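Local coordinates for putative iron-uptake ABC transport system,periplasmic iron-binding protein (Campylobacter jejuni, PDB 3E13), which binds ferric iron and probably delivers it to an ABC transporter for iron uptake, at residues 183-187 / 214-219; 114-119 / 191-195; 119-123 / 224-230. The contacts are given in a common frame with arbitrary orientation. Residues are numbered along the deposited sequence.

All three contacts lie in the same lobe of this two-lobed periplasmic binding protein, around strands 97-109, 193-197 and 219-222. Contact 1 packs two helices together. Contact 2 closes a hydrophobic cluster on strand 193-197, its centre about 13 Å from that of contact 1. The two touch where Val186 CG2 meets Ala194 CB at 3.6 Å. Contacts 2 and 3 share Met119, with centres about 13 Å apart. The nearest atoms of contacts 1 and 3 are about 10 Å apart. In contact 1 the Ala183 side chain is about 6 Å from that of the iron ligand Tyr200 and about 12 Å from the ferric ion. In contact 3 the Tyr122 side chain is about 10 Å from that of the ligand Tyr143.

Contact 1: residues 183-187 / 214-219; sequences ARQVF and EVGNSL
Residues 183-187 are helical, with Phe187 N hydrogen-bonded to Ala183 O at 2.9 Å. They pack against residues 214-219, helical at first and then turning into strand 219-222. The closest CA atoms are those of Phe187 and Val215, 5.4 Å apart. Glu214 comes first: its carbonyl O lies 3.6 Å from Phe187 CE1. Val215 (chi1 t) is the central residue. Val215 CG1 is 3.9 Å from Ala183 CB, and Val215 CG2 is 3.8 Å from Phe187 CD2. Val215 CA also makes an off-centre CH-pi contact, 4.3 Å from the Phe187 ring centroid. Phe187 takes chi1 t to bring its ring here. Ser218 (chi1 p) turns OG back to Val215 O, a 2.8 Å hydrogen bond, and the same OG sits at the ring edge, 3.5 Å from Phe187 CD1. Leu219 (mt) is extended. Leu219 CD1 lies 3.9 Å from Ala183 CB and Leu219 CD2 4.0 Å from Val186 CG1. Helix 179-188 thus packs against helix 210-217 inside one lobe of a periplasmic binding protein, next to helix 198-205, which carries the iron ligand Tyr200. Leu204 of helix 198-205 meets Ala183 and Val215, while Met196 of strand 193-197 touches Ala183 and Leu219.

Contact 2: residues 114-119 / 191-195; sequences IDISKM and AKFAV
This contact is a hydrophobic cluster around Phe193, where the loop after strand 97-109 folds over strand 193-197. Residues 114-119 have no regular secondary structure. Ile114 and Asp115 are extended, then a type I beta turn runs from Ile116 to Met119, closed by Met119 N to Ile116 O at 3.1 Å. Overlapping its start, Asp115 OD1 accepts from Ser117 N at 3.0 Å, an Asx turn, and from Ser117 OG at 2.7 Å. Residues 191-192 are loop and 193-195 are strand, with Phe193 at -138/134. Across the contact the backbones stay apart: CA atoms are 8.0 Å apart for Ile114 and Lys192, and 9.0 Å for Met119 and Phe193. Side chains fill the gap. Phe193 (chi1 m, chi2 -75°) points toward the loop. Met119 (chi1 t, chi2 p, chi3 p) lies over one face of its ring. Met119 CG is 4.0 Å from the centroid in a CH-pi contact, CE is 3.7 Å from Phe193 CD2, and SD is 4.9 Å from the centroid, a Met-aromatic contact. Ile116 CG2 meets the ring edge, 4.1 Å from Phe193 CE1. Ile114 (tt) places CD1 3.5 Å from Phe193 CZ and 3.7 Å from Lys192 CB. Ile106, Ile134 and Ile222 also touch both Met119 and Phe193. The result is a loop packed by apolar side chains onto the mixed sheet of a periplasmic-binding-protein lobe.

Contact 3: residues 119-123 / 224-230; sequences MKNYE and PNQDNRG
Tyr122 lays its ring over Pro224, whose CB is 3.6 Å from the ring centroid, 15° off the normal, in a CH-pi contact. Pro224 CG also lies 3.5 Å from Tyr122 CE2. The contact joins two loops of one lobe of the periplasmic-binding-protein fold. The loop holding 119-123 follows strand 97-109. The loop holding 224-230 connects strands 219-222 and 233-241. Tyr122 has chi1 m and chi2 105°. Tyr122 OH is hydrogen-bonded to Arg104 O and His232 N, which ties the ring to the sheet.

The loops come closest at Asn121 and Asn225, with CA atoms 4.4 Å apart. Two hydrogen bonds link them here. Asn225 N donates to Lys120 O at 2.8 Å (176°). Asn225 OD1 accepts from Tyr122 N at 2.9 Å. Asn225 has positive phi (70/28) and chi1 m. It opens a type I beta turn to Asn228, and its carbonyl O accepts from Asn228 N at 3.1 Å and Gly230 N at 2.8 Å. Gly230, at 89/177, must be glycine: a CB would jam against Arg229 O. Arg229 reaches back so that NH2 is 4.1 Å from Tyr122 CD1, while its NH1 forms a salt bridge with Asp155. A water bridges Lys120 O (2.8 Å) and Gln226 N (3.1 Å). A second water accepts from Glu123 N at 3.0 Å and from Asn225 ND2 at 3.1 Å.

Contact 1: residues 183-187 / 214-219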
loop_
_atom_site.group_PDB
_atom_site.type_symbol
_atom_site.label_atom_id
_atom_site.label_comp_id
_atom_site.label_asym_id
_atom_site.label_seq_id
_atom_site.Cartn_x
_atom_site.Cartn_y
_atom_site.Cartn_z
ATOM N N ALA A 183 -4.776 11.165 9.435
ATOM C CA ALA A 183 -4.188 12.458 9.088
ATOM C C ALA A 183 -5.028 13.617 9.648
ATOM O O ALA A 183 -4.494 14.637 10.102
ATOM C CB ALA A 183 -4.100 12.601 7.567
ATOM N N ARG A 184 -6.336 13.480 9.557
ATOM C CA ARG A 184 -7.221 14.521 10.087
ATOM C C ARG A 184 -7.017 14.637 11.595
ATOM O O ARG A 184 -7.034 15.757 12.138
ATOM C CB ARG A 184 -8.692 14.234 9.783
ATOM C CG ARG A 184 -9.670 15.416 10.093
ATOM C CD ARG A 184 -11.139 14.929 10.182
ATOM N NE ARG A 184 -12.109 15.974 10.557
ATOM C CZ ARG A 184 -13.329 15.748 11.111
ATOM N NH1 ARG A 184 -13.769 14.502 11.367
ATOM N NH2 ARG A 184 -14.107 16.786 11.425
ATOM N N GLN A 185 -6.849 13.516 12.287
ATOM C CA GLN A 185 -6.593 13.570 13.714
ATOM C C GLN A 185 -5.344 14.379 14.036
ATOM O O GLN A 185 -5.327 15.136 14.983
ATOM C CB GLN A 185 -6.491 12.189 14.318
ATOM C CG GLN A 185 -7.801 11.459 14.388
ATOM C CD GLN A 185 -7.686 10.066 15.015
ATOM O OE1 GLN A 185 -8.130 9.823 16.175
ATOM N NE2 GLN A 185 -7.140 9.130 14.263
ATOM N N VAL A 186 -4.321 14.299 13.201
ATOM C CA VAL A 186 -3.121 15.129 13.364
ATOM C C VAL A 186 -3.338 16.610 13.054
ATOM O O VAL A 186 -2.908 17.484 13.811
ATOM C CB VAL A 186 -1.958 14.525 12.508
ATOM C CG1 VAL A 186 -0.713 15.474 12.436
ATOM C CG2 VAL A 186 -1.580 13.225 13.084
ATOM N N PHE A 187 -4.058 16.867 11.966
ATOM C CA PHE A 187 -4.492 18.215 11.628
ATOM C C PHE A 187 -5.246 18.865 12.813
ATOM O O PHE A 187 -4.997 20.014 13.135
ATOM C CB PHE A 187 -5.393 18.158 10.408
ATOM C CG PHE A 187 -6.125 19.427 10.153
ATOM C CD1 PHE A 187 -5.440 20.519 9.667
ATOM C CD2 PHE A 187 -7.489 19.527 10.380
ATOM C CE1 PHE A 187 -6.120 21.717 9.416
ATOM C CE2 PHE A 187 -8.155 20.693 10.138
ATOM C CZ PHE A 187 -7.462 21.798 9.675
ATOM N N GLU A 214 -6.902 21.469 3.532
ATOM C CA GLU A 214 -6.488 21.982 4.841
ATOM C C GLU A 214 -5.712 20.910 5.628
ATOM O O GLU A 214 -4.643 21.169 6.227
ATOM C CB GLU A 214 -7.718 22.406 5.639
ATOM C CG GLU A 214 -8.393 23.620 5.084
ATOM C CD GLU A 214 -9.504 24.119 6.021
ATOM O OE1 GLU A 214 -10.067 25.200 5.699
ATOM O OE2 GLU A 214 -9.813 23.433 7.048
ATOM N N VAL A 215 -6.272 19.699 5.652
ATOM C CA VAL A 215 -5.612 18.584 6.338
ATOM C C VAL A 215 -4.265 18.304 5.729
ATOM O O VAL A 215 -3.252 18.259 6.428
ATOM C CB VAL A 215 -6.437 17.281 6.329
ATOM C CG1 VAL A 215 -5.638 16.081 6.882
ATOM C CG2 VAL A 215 -7.711 17.491 7.128
ATOM N N GLY A 216 -4.215 18.103 4.417
ATOM C CA GLY A 216 -2.979 17.705 3.773
ATOM C C GLY A 216 -1.898 18.753 3.928
ATOM O O GLY A 216 -0.711 18.428 4.122
ATOM N N ASN A 217 -2.316 20.004 3.955
ATOM C CA ASN A 217 -1.347 21.115 4.010
ATOM C C ASN A 217 -0.668 21.219 5.395
ATOM O O ASN A 217 0.433 21.810 5.501
ATOM C CB ASN A 217 -1.976 22.458 3.642
ATOM C CG ASN A 217 -2.109 22.682 2.126
ATOM O OD1 ASN A 217 -1.617 21.908 1.324
ATOM N ND2 ASN A 217 -2.835 23.759 1.746
ATOM N N SER A 218 -1.268 20.632 6.430
ATOM C CA SER A 218 -0.730 20.632 7.761
ATOM C C SER A 218 0.321 19.563 8.022
ATOM O O SER A 218 0.935 19.570 9.067
ATOM C CB SER A 218 -1.877 20.506 8.768
ATOM O OG SER A 218 -2.339 19.147 8.883
ATOM N N LEU A 219 0.495 18.621 7.084
ATOM C CA LEU A 219 1.334 17.434 7.326
ATOM C C LEU A 219 2.793 17.594 6.962
ATOM O O LEU A 219 3.108 17.961 5.825
ATOM C CB LEU A 219 0.746 16.206 6.660
ATOM C CG LEU A 219 -0.724 15.948 7.019
ATOM C CD1 LEU A 219 -1.265 14.797 6.118
ATOM C CD2 LEU A 219 -0.920 15.629 8.432
#

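Contact 2: residues 114-119 / 191-195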
loop_
_atom_site.group_PDB
_atom_site.type_symbol
_atom_site.label_atom_id
_atom_site.label_comp_id
_atom_site.label_asym_id
_atom_site.label_seq_id
_atom_site.Cartn_x
_atom_site.Cartn_y
_atom_site.Cartn_z
ATOM N N ILE A 114 6.755 20.996 17.240
ATOM C CA ILE A 114 6.751 19.622 17.763
ATOM C C ILE A 114 8.157 19.128 17.654
ATOM O O ILE A 114 8.811 19.292 16.630
ATOM C CB ILE A 114 5.741 18.682 17.035
ATOM C CG1 ILE A 114 5.927 17.259 17.571
ATOM C CG2 ILE A 114 5.859 18.786 15.492
ATOM C CD1 ILE A 114 4.837 16.321 17.260
ATOM N N ASP A 115 8.634 18.526 18.734
ATOM C CA ASP A 115 9.951 17.940 18.789
ATOM C C ASP A 115 9.839 16.534 18.151
ATOM O O ASP A 115 9.112 15.664 18.631
ATOM C CB ASP A 115 10.382 17.847 20.264
ATOM C CG ASP A 115 11.763 17.321 20.433
ATOM O OD1 ASP A 115 12.417 16.986 19.427
ATOM O OD2 ASP A 115 12.295 17.213 21.564
ATOM N N ILE A 116 10.479 16.362 17.013
ATOM C CA ILE A 116 10.489 15.077 16.321
ATOM C C ILE A 116 11.870 14.413 16.450
ATOM O O ILE A 116 12.130 13.377 15.836
ATOM C CB ILE A 116 10.099 15.277 14.835
ATOM C CG1 ILE A 116 11.109 16.145 14.070
ATOM C CG2 ILE A 116 8.721 15.888 14.724
ATOM C CD1 ILE A 116 10.946 16.121 12.517
ATOM N N SER A 117 12.759 14.982 17.266
ATOM C CA SER A 117 14.105 14.426 17.407
ATOM C C SER A 117 14.130 12.993 17.934
ATOM O O SER A 117 15.112 12.279 17.680
ATOM C CB SER A 117 14.967 15.305 18.326
ATOM O OG SER A 117 14.462 15.251 19.649
ATOM N N LYS A 118 13.092 12.572 18.658
ATOM C CA LYS A 118 13.034 11.217 19.267
ATOM C C LYS A 118 12.018 10.308 18.567
ATOM O O LYS A 118 11.783 9.182 19.007
ATOM C CB LYS A 118 12.688 11.273 20.759
ATOM C CG LYS A 118 13.549 12.227 21.592
ATOM C CD LYS A 118 15.010 11.887 21.540
ATOM C CE LYS A 118 15.808 12.710 22.595
ATOM N NZ LYS A 118 16.092 14.083 22.016
ATOM N N MET A 119 11.488 10.760 17.440
ATOM C CA MET A 119 10.590 9.929 16.655
ATOM C C MET A 119 11.269 9.693 15.291
ATOM O O MET A 119 10.960 10.339 14.303
ATOM C CB MET A 119 9.237 10.608 16.508
ATOM C CG MET A 119 8.187 9.785 15.699
ATOM S SD MET A 119 7.814 8.190 16.380
ATOM C CE MET A 119 6.646 8.630 17.697
ATOM N N ALA A 191 -3.843 14.004 18.025
ATOM C CA ALA A 191 -2.689 13.137 18.165
ATOM C C ALA A 191 -1.522 13.853 17.529
ATOM O O ALA A 191 -1.721 14.728 16.659
ATOM C CB ALA A 191 -2.940 11.817 17.434
ATOM N N LYS A 192 -0.317 13.545 17.955
ATOM C CA LYS A 192 0.849 14.175 17.368
ATOM C C LYS A 192 1.422 13.481 16.133
ATOM O O LYS A 192 1.999 14.150 15.277
ATOM C CB LYS A 192 1.954 14.281 18.379
ATOM C CG LYS A 192 1.599 15.200 19.592
ATOM C CD LYS A 192 2.784 15.262 20.543
ATOM C CE LYS A 192 2.406 15.681 21.957
ATOM N NZ LYS A 192 2.389 17.144 22.082
ATOM N N PHE A 193 1.245 12.177 16.025
ATOM C CA PHE A 193 1.890 11.395 14.968
ATOM C C PHE A 193 0.888 10.408 14.411
ATOM O O PHE A 193 0.209 9.726 15.174
ATOM C CB PHE A 193 3.094 10.615 15.507
ATOM C CG PHE A 193 4.193 11.500 16.088
ATOM C CD1 PHE A 193 5.022 12.200 15.269
ATOM C CD2 PHE A 193 4.383 11.583 17.452
ATOM C CE1 PHE A 193 6.036 12.985 15.800
ATOM C CE2 PHE A 193 5.391 12.352 17.994
ATOM C CZ PHE A 193 6.210 13.078 17.163
ATOM N N ALA A 194 0.826 10.321 13.086
ATOM C CA ALA A 194 0.025 9.353 12.388
ATOM C C ALA A 194 0.886 8.443 11.538
ATOM O O ALA A 194 1.726 8.941 10.792
ATOM C CB ALA A 194 -0.944 10.054 11.506
ATOM N N VAL A 195 0.614 7.154 11.591
ATOM C CA VAL A 195 1.197 6.198 10.642
ATOM C C VAL A 195 0.358 6.220 9.376
ATOM O O VAL A 195 -0.858 5.970 9.429
ATOM C CB VAL A 195 1.270 4.804 11.260
ATOM C CG1 VAL A 195 1.864 3.837 10.269
ATOM C CG2 VAL A 195 2.077 4.818 12.604
#

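Contact 3: residues 119-123 / 224-230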
loop_
_atom_site.group_PDB
_atom_site.type_symbol
_atom_site.label_atom_id
_atom_site.label_comp_id
_atom_site.label_asym_id
_atom_site.label_seq_id
_atom_site.Cartn_x
_atom_site.Cartn_y
_atom_site.Cartn_z
ATOM N N MET A 119 11.488 10.760 17.440
ATOM C CA MET A 119 10.590 9.929 16.655
ATOM C C MET A 119 11.269 9.693 15.291
ATOM O O MET A 119 10.960 10.339 14.303
ATOM C CB MET A 119 9.237 10.608 16.508
ATOM C CG MET A 119 8.187 9.785 15.699
ATOM S SD MET A 119 7.814 8.190 16.380
ATOM C CE MET A 119 6.646 8.630 17.697
ATOM N N LYS A 120 12.251 8.814 15.289
ATOM C CA LYS A 120 13.132 8.613 14.146
ATOM C C LYS A 120 12.945 7.230 13.426
ATOM O O LYS A 120 13.089 7.160 12.237
ATOM C CB LYS A 120 14.596 8.745 14.602
ATOM C CG LYS A 120 15.004 10.135 15.050
ATOM C CD LYS A 120 15.331 10.982 13.873
ATOM C CE LYS A 120 15.631 12.446 14.253
ATOM N NZ LYS A 120 15.688 13.256 12.994
ATOM N N ASN A 121 12.594 6.181 14.181
ATOM C CA ASN A 121 12.497 4.819 13.703
ATOM C C ASN A 121 11.121 4.257 14.038
ATOM O O ASN A 121 10.487 4.747 14.951
ATOM C CB ASN A 121 13.546 3.971 14.429
ATOM C CG ASN A 121 14.965 4.494 14.190
ATOM O OD1 ASN A 121 15.364 4.710 13.052
ATOM N ND2 ASN A 121 15.723 4.729 15.273
ATOM N N TYR A 122 10.710 3.226 13.326
ATOM C CA TYR A 122 9.432 2.526 13.624
ATOM C C TYR A 122 9.369 2.171 15.075
ATOM O O TYR A 122 8.299 2.318 15.673
ATOM C CB TYR A 122 9.158 1.319 12.706
ATOM C CG TYR A 122 8.981 1.748 11.268
ATOM C CD1 TYR A 122 9.976 1.524 10.335
ATOM C CD2 TYR A 122 7.850 2.485 10.866
ATOM C CE1 TYR A 122 9.842 1.967 9.008
ATOM C CE2 TYR A 122 7.700 2.938 9.553
ATOM C CZ TYR A 122 8.705 2.640 8.615
ATOM O OH TYR A 122 8.611 3.145 7.372
ATOM N N GLU A 123 10.506 1.757 15.657
ATOM C CA GLU A 123 10.570 1.287 17.043
ATOM C C GLU A 123 10.067 2.356 18.003
ATOM O O GLU A 123 9.431 2.073 19.024
ATOM C CB GLU A 123 12.024 0.920 17.372
ATOM C CG GLU A 123 12.311 0.765 18.848
ATOM C CD GLU A 123 13.770 0.429 19.114
ATOM O OE1 GLU A 123 14.649 0.799 18.302
ATOM O OE2 GLU A 123 14.012 -0.163 20.187
ATOM N N PRO A 224 10.862 7.131 8.295
ATOM C CA PRO A 224 11.511 6.427 9.384
ATOM C C PRO A 224 12.786 5.705 8.972
ATOM O O PRO A 224 12.958 5.271 7.828
ATOM C CB PRO A 224 10.419 5.465 9.895
ATOM C CG PRO A 224 9.139 6.141 9.457
ATOM C CD PRO A 224 9.495 6.639 8.092
ATOM N N ASN A 225 13.645 5.589 9.955
ATOM C CA ASN A 225 14.840 4.749 9.926
ATOM C C ASN A 225 15.950 5.231 8.997
ATOM O O ASN A 225 16.698 4.415 8.453
ATOM C CB ASN A 225 14.461 3.287 9.665
ATOM C CG ASN A 225 13.662 2.666 10.813
ATOM O OD1 ASN A 225 12.526 3.036 11.034
ATOM N ND2 ASN A 225 14.268 1.696 11.529
ATOM N N GLN A 226 16.010 6.528 8.767
ATOM C CA GLN A 226 17.028 7.108 7.894
ATOM C C GLN A 226 18.435 6.875 8.397
ATOM O O GLN A 226 19.369 6.845 7.585
ATOM C CB GLN A 226 16.781 8.590 7.673
ATOM C CG GLN A 226 15.525 8.926 6.898
ATOM C CD GLN A 226 15.427 8.193 5.625
ATOM O OE1 GLN A 226 16.187 8.509 4.680
ATOM N NE2 GLN A 226 14.545 7.154 5.560
ATOM N N ASP A 227 18.595 6.703 9.703
ATOM C CA ASP A 227 19.941 6.480 10.258
ATOM C C ASP A 227 20.395 5.038 10.115
ATOM O O ASP A 227 21.547 4.713 10.460
ATOM C CB ASP A 227 20.026 6.900 11.733
ATOM C CG ASP A 227 19.640 8.344 11.974
ATOM O OD1 ASP A 227 20.148 9.203 11.254
ATOM O OD2 ASP A 227 18.824 8.677 12.884
ATOM N N ASN A 228 19.519 4.152 9.607
ATOM C CA ASN A 228 19.852 2.741 9.566
ATOM C C ASN A 228 19.293 2.114 8.280
ATOM O O ASN A 228 19.770 2.441 7.200
ATOM C CB ASN A 228 19.474 2.037 10.888
ATOM C CG ASN A 228 18.079 2.405 11.402
ATOM O OD1 ASN A 228 17.899 3.296 12.282
ATOM N ND2 ASN A 228 17.108 1.661 10.932
ATOM N N ARG A 229 18.259 1.281 8.380
ATOM C CA ARG A 229 17.820 0.463 7.260
ATOM C C ARG A 229 16.953 1.153 6.212
ATOM O O ARG A 229 16.806 0.639 5.094
ATOM C CB ARG A 229 17.113 -0.784 7.806
ATOM C CG ARG A 229 15.763 -0.573 8.474
ATOM C CD ARG A 229 15.045 -1.845 8.741
ATOM N NE ARG A 229 13.723 -1.719 9.342
ATOM C CZ ARG A 229 13.406 -1.951 10.589
ATOM N NH1 ARG A 229 14.343 -2.229 11.492
ATOM N NH2 ARG A 229 12.123 -1.930 10.948
ATOM N N GLY A 230 16.405 2.325 6.544
ATOM C CA GLY A 230 15.508 3.063 5.673
ATOM C C GLY A 230 14.042 2.702 5.847
ATOM O O GLY A 230 13.642 1.811 6.629
HETATM O O HOH W 1 14.596 8.770 10.464
HETATM O O HOH W 2 12.794 0.595 14.071
#